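PDB 1WZ8: enoyl-CoA hydratase from Thermus thermophilus, which probably catalyses the reversible addition of water to the double bond of enoyl-CoA thioesters, as a hexameric member of the crotonase family. Local coordinates for residues 131-143 against 169-181. Residues are numbered along the deposited sequence; the frame is centred on the assembly and turned at random.
Sequences VGKGTRLLDGHLR and LLLNEPLTGEEAE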
loop_
_atom_site.group_PDB
_atom_site.type_symbol
_atom_site.label_atom_id
_atom_site.label_comp_id
_atom_site.label_asym_id
_atom_site.label_seq_id
_atom_site.Cartn_x
_atom_site.Cartn_y
_atom_site.Cartn_z
ATOM N N VAL A 131 -10.539 29.960 -3.858
ATOM C CA VAL A 131 -11.206 30.530 -2.697
ATOM C C VAL A 131 -10.927 32.016 -2.590
ATOM O O VAL A 131 -10.054 32.552 -3.282
ATOM C CB VAL A 131 -10.739 29.865 -1.374
ATOM C CG1 VAL A 131 -10.928 28.363 -1.451
ATOM C CG2 VAL A 131 -9.275 30.210 -1.090
ATOM N N GLY A 132 -11.687 32.677 -1.726
ATOM C CA GLY A 132 -11.477 34.093 -1.507
ATOM C C GLY A 132 -10.503 34.207 -0.351
ATOM O O GLY A 132 -10.414 33.302 0.476
ATOM N N LYS A 133 -9.749 35.296 -0.291
ATOM C CA LYS A 133 -8.803 35.477 0.799
ATOM C C LYS A 133 -9.521 35.390 2.147
ATOM O O LYS A 133 -8.958 34.903 3.132
ATOM C CB LYS A 133 -8.107 36.829 0.674
ATOM C CG LYS A 133 -7.237 36.941 -0.565
ATOM C CD LYS A 133 -6.448 38.236 -0.585
ATOM C CE LYS A 133 -5.556 38.286 -1.809
ATOM N NZ LYS A 133 -4.704 37.072 -1.884
ATOM N N GLY A 134 -10.771 35.850 2.175
ATOM C CA GLY A 134 -11.545 35.835 3.404
ATOM C C GLY A 134 -12.521 34.685 3.575
ATOM O O GLY A 134 -13.285 34.650 4.543
ATOM N N THR A 135 -12.511 33.737 2.645
ATOM C CA THR A 135 -13.410 32.588 2.739
ATOM C C THR A 135 -13.110 31.820 4.024
ATOM O O THR A 135 -11.958 31.745 4.452
ATOM C CB THR A 135 -13.221 31.635 1.533
ATOM O OG1 THR A 135 -13.511 32.341 0.324
ATOM C CG2 THR A 135 -14.155 30.426 1.635
ATOM N N ARG A 136 -14.147 31.253 4.638
ATOM C CA ARG A 136 -13.976 30.479 5.864
ATOM C C ARG A 136 -14.049 28.991 5.524
ATOM O O ARG A 136 -15.064 28.527 5.012
ATOM C CB ARG A 136 -15.073 30.833 6.879
ATOM C CG ARG A 136 -14.949 30.111 8.219
ATOM C CD ARG A 136 -15.868 30.723 9.268
ATOM N NE ARG A 136 -17.256 30.288 9.133
ATOM C CZ ARG A 136 -17.782 29.257 9.791
ATOM N NH1 ARG A 136 -17.034 28.556 10.634
ATOM N NH2 ARG A 136 -19.053 28.927 9.610
ATOM N N LEU A 137 -12.973 28.256 5.800
ATOM C CA LEU A 137 -12.931 26.820 5.523
ATOM C C LEU A 137 -12.794 26.076 6.845
ATOM O O LEU A 137 -11.844 26.296 7.600
ATOM C CB LEU A 137 -11.752 26.488 4.602
ATOM C CG LEU A 137 -11.694 27.299 3.304
ATOM C CD1 LEU A 137 -10.457 26.903 2.509
ATOM C CD2 LEU A 137 -12.954 27.064 2.479
ATOM N N LEU A 138 -13.739 25.187 7.122
ATOM C CA LEU A 138 -13.725 24.450 8.378
ATOM C C LEU A 138 -14.341 23.061 8.259
ATOM O O LEU A 138 -15.419 22.890 7.697
ATOM C CB LEU A 138 -14.481 25.258 9.434
ATOM C CG LEU A 138 -14.660 24.732 10.860
ATOM C CD1 LEU A 138 -13.323 24.565 11.559
ATOM C CD2 LEU A 138 -15.520 25.715 11.612
ATOM N N ASP A 139 -13.642 22.063 8.776
ATOM C CA ASP A 139 -14.163 20.710 8.747
ATOM C C ASP A 139 -15.415 20.750 9.625
ATOM O O ASP A 139 -16.502 20.369 9.192
ATOM C CB ASP A 139 -13.147 19.741 9.327
ATOM C CG ASP A 139 -13.695 18.339 9.434
ATOM O OD1 ASP A 139 -13.739 17.627 8.407
ATOM O OD2 ASP A 139 -14.104 17.961 10.548
ATOM N N GLY A 140 -15.236 21.206 10.863
ATOM C CA GLY A 140 -16.342 21.364 11.795
ATOM C C GLY A 140 -16.976 20.176 12.497
ATOM O O GLY A 140 -17.848 20.366 13.346
ATOM N N HIS A 141 -16.544 18.961 12.183
ATOM C CA HIS A 141 -17.157 17.764 12.782
ATOM C C HIS A 141 -16.919 17.639 14.304
ATOM O O HIS A 141 -17.806 17.290 15.072
ATOM C CB HIS A 141 -16.601 16.535 12.062
ATOM C CG HIS A 141 -17.177 16.462 10.670
ATOM N ND1 HIS A 141 -16.503 16.856 9.562
ATOM C CD2 HIS A 141 -18.439 15.999 10.281
ATOM C CE1 HIS A 141 -17.340 16.632 8.530
ATOM N NE2 HIS A 141 -18.506 16.121 8.931
ATOM N N LEU A 142 -15.707 17.921 14.769
ATOM C CA LEU A 142 -15.407 17.813 16.193
ATOM C C LEU A 142 -16.297 18.735 17.021
ATOM O O LEU A 142 -16.622 18.434 18.169
ATOM C CB LEU A 142 -13.929 18.120 16.446
ATOM C CG LEU A 142 -12.954 16.958 16.192
ATOM C CD1 LEU A 142 -13.248 15.822 17.165
ATOM C CD2 LEU A 142 -13.079 16.466 14.754
ATOM N N ARG A 143 -16.688 19.857 16.428
ATOM C CA ARG A 143 -17.562 20.816 17.095
ATOM C C ARG A 143 -18.952 20.198 17.224
ATOM O O ARG A 143 -19.650 20.421 18.211
ATOM C CB ARG A 143 -17.644 22.103 16.273
ATOM C CG ARG A 143 -18.660 23.120 16.755
ATOM C CD ARG A 143 -19.111 23.977 15.570
ATOM N NE ARG A 143 -18.369 25.211 15.395
ATOM C CZ ARG A 143 -18.512 26.026 14.351
ATOM N NH1 ARG A 143 -19.359 25.728 13.375
ATOM N NH2 ARG A 143 -17.855 27.182 14.304
ATOM N N LEU A 169 -8.119 19.875 12.181
ATOM C CA LEU A 169 -9.204 18.914 12.299
ATOM C C LEU A 169 -9.550 18.546 13.746
ATOM O O LEU A 169 -10.725 18.418 14.088
ATOM C CB LEU A 169 -8.870 17.645 11.503
ATOM C CG LEU A 169 -8.694 17.824 9.988
ATOM C CD1 LEU A 169 -8.176 16.522 9.385
ATOM C CD2 LEU A 169 -10.014 18.233 9.341
ATOM N N LEU A 170 -8.538 18.385 14.592
ATOM C CA LEU A 170 -8.783 18.020 15.986
ATOM C C LEU A 170 -9.250 19.185 16.856
ATOM O O LEU A 170 -10.010 18.986 17.805
ATOM C CB LEU A 170 -7.526 17.405 16.606
ATOM C CG LEU A 170 -6.996 16.080 16.046
ATOM C CD1 LEU A 170 -5.754 15.680 16.826
ATOM C CD2 LEU A 170 -8.059 14.995 16.161
ATOM N N LEU A 171 -8.800 20.396 16.537
ATOM C CA LEU A 171 -9.166 21.576 17.322
ATOM C C LEU A 171 -10.330 22.359 16.738
ATOM O O LEU A 171 -10.836 23.297 17.359
ATOM C CB LEU A 171 -7.960 22.504 17.469
ATOM C CG LEU A 171 -6.868 22.050 18.436
ATOM C CD1 LEU A 171 -5.681 22.985 18.341
ATOM C CD2 LEU A 171 -7.422 22.033 19.857
ATOM N N ASN A 172 -10.753 21.972 15.543
ATOM C CA ASN A 172 -11.854 22.649 14.888
ATOM C C ASN A 172 -11.461 24.100 14.620
ATOM O O ASN A 172 -12.285 25.009 14.719
ATOM C CB ASN A 172 -13.094 22.587 15.776
ATOM C CG ASN A 172 -14.370 22.598 14.983
ATOM O OD1 ASN A 172 -14.735 21.606 14.351
ATOM N ND2 ASN A 172 -15.064 23.728 15.010
ATOM N N GLU A 173 -10.190 24.307 14.294
ATOM C CA GLU A 173 -9.680 25.641 13.996
ATOM C C GLU A 173 -9.940 26.014 12.542
ATOM O O GLU A 173 -9.471 25.340 11.626
ATOM C CB GLU A 173 -8.177 25.714 14.268
ATOM C CG GLU A 173 -7.834 26.196 15.661
ATOM C CD GLU A 173 -8.309 27.618 15.900
ATOM O OE1 GLU A 173 -7.769 28.550 15.265
ATOM O OE2 GLU A 173 -9.226 27.798 16.722
ATOM N N PRO A 174 -10.697 27.095 12.311
ATOM C CA PRO A 174 -10.983 27.509 10.938
ATOM C C PRO A 174 -9.749 28.051 10.214
ATOM O O PRO A 174 -8.757 28.431 10.832
ATOM C CB PRO A 174 -12.051 28.584 11.122
ATOM C CG PRO A 174 -11.653 29.212 12.423
ATOM C CD PRO A 174 -11.327 28.011 13.280
ATOM N N LEU A 175 -9.824 28.059 8.891
ATOM C CA LEU A 175 -8.758 28.583 8.052
ATOM C C LEU A 175 -9.383 29.630 7.150
ATOM O O LEU A 175 -10.534 29.491 6.737
ATOM C CB LEU A 175 -8.161 27.486 7.166
ATOM C CG LEU A 175 -7.074 26.571 7.723
ATOM C CD1 LEU A 175 -6.978 25.345 6.831
ATOM C CD2 LEU A 175 -5.725 27.299 7.787
ATOM N N THR A 176 -8.640 30.690 6.864
ATOM C CA THR A 176 -9.130 31.703 5.946
ATOM C C THR A 176 -8.669 31.175 4.586
ATOM O O THR A 176 -7.755 30.353 4.524
ATOM C CB THR A 176 -8.466 33.075 6.185
ATOM O OG1 THR A 176 -7.064 32.966 5.933
ATOM C CG2 THR A 176 -8.675 33.548 7.629
ATOM N N GLY A 177 -9.296 31.624 3.505
ATOM C CA GLY A 177 -8.877 31.162 2.191
ATOM C C GLY A 177 -7.400 31.437 1.966
ATOM O O GLY A 177 -6.676 30.614 1.409
ATOM N N GLU A 178 -6.951 32.605 2.416
ATOM C CA GLU A 178 -5.557 33.006 2.271
ATOM C C GLU A 178 -4.624 32.030 2.977
ATOM O O GLU A 178 -3.607 31.616 2.420
ATOM C CB GLU A 178 -5.354 34.404 2.845
ATOM C CG GLU A 178 -4.001 35.002 2.534
ATOM C CD GLU A 178 -3.788 36.319 3.248
ATOM O OE1 GLU A 178 -3.683 36.302 4.492
ATOM O OE2 GLU A 178 -3.734 37.367 2.572
ATOM N N GLU A 179 -4.959 31.675 4.210
ATOM C CA GLU A 179 -4.146 30.724 4.962
ATOM C C GLU A 179 -4.207 29.354 4.288
ATOM O O GLU A 179 -3.201 28.662 4.186
ATOM C CB GLU A 179 -4.650 30.612 6.410
ATOM C CG GLU A 179 -4.726 31.949 7.139
ATOM C CD GLU A 179 -5.280 31.834 8.547
ATOM O OE1 GLU A 179 -6.332 31.182 8.729
ATOM O OE2 GLU A 179 -4.667 32.406 9.472
ATOM N N ALA A 180 -5.387 28.964 3.820
ATOM C CA ALA A 180 -5.532 27.662 3.174
ATOM C C ALA A 180 -4.635 27.514 1.947
ATOM O O ALA A 180 -4.063 26.447 1.722
ATOM C CB ALA A 180 -6.994 27.417 2.803
ATOM N N GLU A 181 -4.502 28.574 1.150
ATOM C CA GLU A 181 -3.646 28.508 -0.037
ATOM C C GLU A 181 -2.175 28.401 0.367
ATOM O O GLU A 181 -1.395 27.662 -0.244
ATOM C CB GLU A 181 -3.855 29.749 -0.921
ATOM C CG GLU A 181 -3.080 29.716 -2.249
ATOM C CD GLU A 181 -1.633 30.166 -2.118
ATOM O OE1 GLU A 181 -0.803 29.760 -2.964
ATOM O OE2 GLU A 181 -1.322 30.938 -1.188
HETATM O O HOH W 1 -9.886 24.506 9.034
#
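L137 and L175 pair backbone to backbone in both directions: L137 N donates to L175 O over 2.9 Å, almost straight at 172°, and L175 N returns a bond to L137 O. One water donates to both L137 O and E173 O, extending the ladder past its last direct bond. On the face shared by these leucines, L137 CD1 reaches A180 CB at 3.5 Å, setting the strand against helix 177-183. That helix start packs against the type I turn 132-135. G177 suits its place because its bare CA faces G132 O at 3.1 Å, in a CA-H...O contact, and V131 CG2 at 3.4 Å, tighter than usual. E178 N, in the first turn, where an N-H has no earlier helical carbonyl to bond, donates to K133 O. T176 N binds E179 OE1; T176 OG1, the capping box's other acceptor, is less surely placed.

Beyond the strands N172, an asparagine suited to positive phi after helix 162-171, turns its amide across R143. With CG swung anti to the backbone N (chi1 -151°), OD1 takes a weak bond from R143 N, and ND2 lies 3.3 Å from R143 CB. L138 CD1 meets N172 O at 3.4 Å, its CD2 over one guanidinium face of R143. L142 CD2 presses on L169 O at 3.1 Å; the L169 and D139 side chains cross at about a right angle.

Further out, strand 136-138 also pairs with 114-116, and E173 salt-bridges R205 of a second subunit. Main-chain bonds, then the N172 amide, thus join strand 136-138 and its flanking turns to edge strand 175-176 and adjoining helix ends. D139 OD2 accepts H141 N in an Asx turn, and ND1 donates to the carboxylate, fixing the ring whose NE2 binds a crystallisation diol, consistent with a pocket.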